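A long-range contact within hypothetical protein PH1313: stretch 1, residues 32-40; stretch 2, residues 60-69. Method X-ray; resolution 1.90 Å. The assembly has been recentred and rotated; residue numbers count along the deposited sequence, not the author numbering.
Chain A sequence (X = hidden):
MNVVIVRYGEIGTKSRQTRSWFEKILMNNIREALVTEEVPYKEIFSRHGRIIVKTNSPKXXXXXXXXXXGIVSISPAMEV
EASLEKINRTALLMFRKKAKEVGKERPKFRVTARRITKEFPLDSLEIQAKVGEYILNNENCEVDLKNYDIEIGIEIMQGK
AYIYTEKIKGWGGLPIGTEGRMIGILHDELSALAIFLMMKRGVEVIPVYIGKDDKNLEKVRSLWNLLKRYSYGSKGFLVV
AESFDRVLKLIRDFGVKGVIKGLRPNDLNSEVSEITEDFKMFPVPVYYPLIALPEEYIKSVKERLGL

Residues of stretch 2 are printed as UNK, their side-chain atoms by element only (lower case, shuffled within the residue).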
# COMPACT_ATOMS: atom_id res chain seq x y z
N GLU A 32 21.93 -5.19 2.75
CA GLU A 32 21.47 -6.32 1.95
C GLU A 32 22.38 -6.56 0.75
O GLU A 32 22.71 -7.71 0.44
CB GLU A 32 20.04 -6.07 1.45
CG GLU A 32 18.97 -6.30 2.50
CD GLU A 32 18.81 -7.77 2.84
OE1 GLU A 32 18.53 -8.56 1.92
OE2 GLU A 32 18.97 -8.13 4.03
N ALA A 33 22.80 -5.48 0.10
CA ALA A 33 23.69 -5.59 -1.06
C ALA A 33 25.05 -6.18 -0.71
O ALA A 33 25.53 -7.10 -1.38
CB ALA A 33 23.87 -4.22 -1.70
N LEU A 34 25.68 -5.65 0.33
CA LEU A 34 26.99 -6.14 0.74
C LEU A 34 26.94 -7.59 1.24
O LEU A 34 27.82 -8.39 0.92
CB LEU A 34 27.57 -5.22 1.83
CG LEU A 34 27.86 -3.78 1.37
CD1 LEU A 34 28.35 -2.95 2.55
CD2 LEU A 34 28.90 -3.79 0.27
N VAL A 35 25.91 -7.92 2.01
CA VAL A 35 25.77 -9.28 2.52
C VAL A 35 25.54 -10.25 1.36
O VAL A 35 26.15 -11.32 1.31
CB VAL A 35 24.61 -9.37 3.54
CG1 VAL A 35 24.39 -10.83 3.96
CG2 VAL A 35 24.94 -8.54 4.77
N THR A 36 24.66 -9.88 0.44
CA THR A 36 24.36 -10.72 -0.71
C THR A 36 25.61 -10.98 -1.55
O THR A 36 25.83 -12.10 -2.00
CB THR A 36 23.28 -10.07 -1.61
OG1 THR A 36 22.07 -9.92 -0.86
CG2 THR A 36 23.01 -10.93 -2.83
N GLU A 37 26.43 -9.96 -1.74
CA GLU A 37 27.66 -10.09 -2.53
C GLU A 37 28.84 -10.55 -1.68
O GLU A 37 29.97 -10.62 -2.16
CB GLU A 37 28.00 -8.76 -3.20
CG GLU A 37 26.94 -8.23 -4.16
CD GLU A 37 26.69 -9.15 -5.34
OE1 GLU A 37 27.67 -9.51 -6.03
OE2 GLU A 37 25.52 -9.51 -5.58
N GLU A 38 28.58 -10.87 -0.42
CA GLU A 38 29.61 -11.31 0.51
C GLU A 38 30.78 -10.34 0.64
O GLU A 38 31.95 -10.75 0.64
CB GLU A 38 30.13 -12.70 0.12
CG GLU A 38 29.05 -13.77 0.10
CD GLU A 38 29.60 -15.19 0.18
OE1 GLU A 38 30.71 -15.44 -0.35
OE2 GLU A 38 28.92 -16.05 0.76
N VAL A 39 30.48 -9.05 0.75
CA VAL A 39 31.51 -8.05 0.93
C VAL A 39 31.58 -7.76 2.43
O VAL A 39 30.59 -7.33 3.03
CB VAL A 39 31.18 -6.73 0.19
CG1 VAL A 39 32.29 -5.72 0.43
CG2 VAL A 39 31.02 -6.98 -1.30
N PRO A 40 32.73 -8.02 3.05
CA PRO A 40 32.90 -7.78 4.49
C PRO A 40 32.83 -6.29 4.83
O PRO A 40 33.23 -5.46 4.03
CB PRO A 40 34.29 -8.36 4.78
CG PRO A 40 34.54 -9.31 3.64
CD PRO A 40 33.96 -8.57 2.47
N UNK A 60 35.76 -2.95 -3.31
CA UNK A 60 34.76 -3.97 -3.62
C UNK A 60 33.36 -3.52 -3.20
O UNK A 60 32.39 -3.75 -3.91
c UNK A 60 34.31 -6.47 -3.45
o UNK A 60 35.90 -7.95 -2.50
c UNK A 60 34.70 -7.77 -2.78
o UNK A 60 33.81 -8.61 -2.53
c UNK A 60 35.09 -5.28 -2.91
N UNK A 61 33.27 -2.89 -2.03
CA UNK A 61 31.99 -2.40 -1.53
C UNK A 61 31.46 -1.32 -2.46
O UNK A 61 30.29 -1.32 -2.85
c UNK A 61 32.15 -1.85 -0.13
N UNK A 62 32.33 -0.37 -2.82
CA UNK A 62 31.93 0.72 -3.70
C UNK A 62 31.36 0.23 -5.03
O UNK A 62 30.37 0.76 -5.52
c UNK A 62 33.12 1.65 -3.94
N UNK A 63 31.99 -0.79 -5.61
CA UNK A 63 31.52 -1.33 -6.88
C UNK A 63 30.15 -1.98 -6.79
O UNK A 63 29.41 -2.00 -7.77
c UNK A 63 32.55 -2.32 -7.44
o UNK A 63 34.73 -2.27 -8.42
c UNK A 63 33.76 -1.62 -8.04
n UNK A 63 33.69 -0.30 -8.14
N UNK A 64 29.81 -2.52 -5.62
CA UNK A 64 28.50 -3.13 -5.43
C UNK A 64 27.46 -2.02 -5.21
O UNK A 64 26.39 -2.03 -5.81
c UNK A 64 27.04 -4.41 -3.81
c UNK A 64 28.48 -4.04 -4.17
c UNK A 64 29.30 -5.30 -4.43
N UNK A 65 27.81 -1.07 -4.35
CA UNK A 65 26.91 0.03 -4.02
C UNK A 65 26.49 0.89 -5.20
O UNK A 65 25.50 1.62 -5.12
c UNK A 65 26.43 -0.67 -1.26
c UNK A 65 27.72 0.09 -1.61
c UNK A 65 27.52 0.88 -2.90
c UNK A 65 28.10 1.02 -0.47
N UNK A 66 27.23 0.82 -6.30
CA UNK A 66 26.86 1.58 -7.49
C UNK A 66 25.47 1.15 -7.94
O UNK A 66 24.73 1.92 -8.55
c UNK A 66 27.85 1.32 -8.66
c UNK A 66 29.22 1.89 -8.33
c UNK A 66 27.33 1.97 -9.94
N UNK A 67 25.10 -0.09 -7.63
CA UNK A 67 23.79 -0.62 -8.04
C UNK A 67 22.65 -0.38 -7.06
O UNK A 67 21.55 -0.92 -7.24
n UNK A 67 26.16 -6.12 -7.44
c UNK A 67 24.87 -2.45 -9.49
c UNK A 67 26.08 -5.24 -8.43
c UNK A 67 24.69 -3.89 -9.96
c UNK A 67 23.90 -2.12 -8.34
n UNK A 67 27.19 -4.75 -8.97
n UNK A 67 24.89 -4.85 -8.88
N UNK A 68 22.90 0.42 -6.03
CA UNK A 68 21.89 0.73 -5.03
C UNK A 68 21.24 2.09 -5.30
O UNK A 68 21.89 3.13 -5.18
c UNK A 68 23.06 -0.66 -3.30
c UNK A 68 21.48 1.14 -2.56
c UNK A 68 22.51 0.73 -3.61
N UNK A 69 19.96 2.07 -5.66
CA UNK A 69 19.25 3.32 -5.97
C UNK A 69 19.16 4.26 -4.77
O UNK A 69 19.08 3.83 -3.62
c UNK A 69 17.86 2.22 -7.78
c UNK A 69 17.17 0.27 -9.06
c UNK A 69 17.16 1.01 -7.87
c UNK A 69 18.56 1.95 -10.09
c UNK A 69 17.85 3.01 -6.50
c UNK A 69 18.55 2.68 -8.90
c UNK A 69 17.87 0.75 -10.17

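Position 60 carries three side-chain carbons in a row, the last bearing two oxygens, on a CA-to-CB bond that points toward stretch 1, where an oxygen touches Val39: a glutamate. Glu60 OE2 lies 3.5 Å from Val39 CG2, and the carboxylate makes no hydrogen bond across the contact. Position 61 has a lone side-chain carbon that packs on Leu34 and Val39: alanine. The CB of Ala61 sits 3.8 Å from Leu34 CD2 and 3.9 Å from Val39 CG1, so its CB touches both residues. At position 62 there is again one carbon, on a bond directed away from stretch 1; Ala62 is buried but takes no part here.

Position 63 shows two carbons, the second carrying one oxygen and one nitrogen, the amide of an asparagine. Asn63 is out of reach of stretch 1. The side chain at position 64 is one carbon branching into two more; it points toward stretch 1 and touches Ala33, Leu34, Glu37 and Val39, and the beta-branched pattern is that of valine. Val64 CG1 packs 3.8 Å from Ala33 CB, while Val64 CG2 lies 3.8 Å from Glu37 CG and 3.9 Å from Val39 CG2. Position 65 has four carbons forked at the second; although its CA-to-CB bond runs sideways, its end comes nearer and meets Ala33 and Leu34, hence leucine. Leu65 CD2 is 4.3 Å from Leu34 CD2.

Position 66 is another three-carbon, beta-branched side chain, but Val66 makes no contact with stretch 1. Position 67 has three carbons, a nitrogen, and then a carbon bearing two more nitrogens, one of them close to the Glu37 carboxylate: the guanidinium of arginine. Arg67 NH1 forms a long salt bridge with Glu37 OE2 at 3.9 Å, and the carboxylate carbon approaches the edge of the guanidinium, near its plane. Position 68 repeats the beta-branched three-carbon pattern and touches Ala33: valine. Val68 CG2 lies 4.0 Å from Ala33 CB. Position 69 has one carbon and a six-carbon ring, a phenylalanine. Phe69 is buried but out of reach of stretch 1.

The contact is chiefly apolar, burying 407 Å² over both sides, and no hydrogen bond crosses it. The helix axes approach to 9.7 Å with 120° between their directions. Val64 is central. Stretch 1 leaves helical geometry at Glu37, yet Val39 N still bonds to Leu34 O at 2.7 Å, and the chain beyond the helix brings Val39 against Ala61 and Val64. The beta turn from Leu65 to Val68 accompanies the change of direction that leaves Val68 facing Ala33.

Stretch 2 (60-69) EAANVLVRVF
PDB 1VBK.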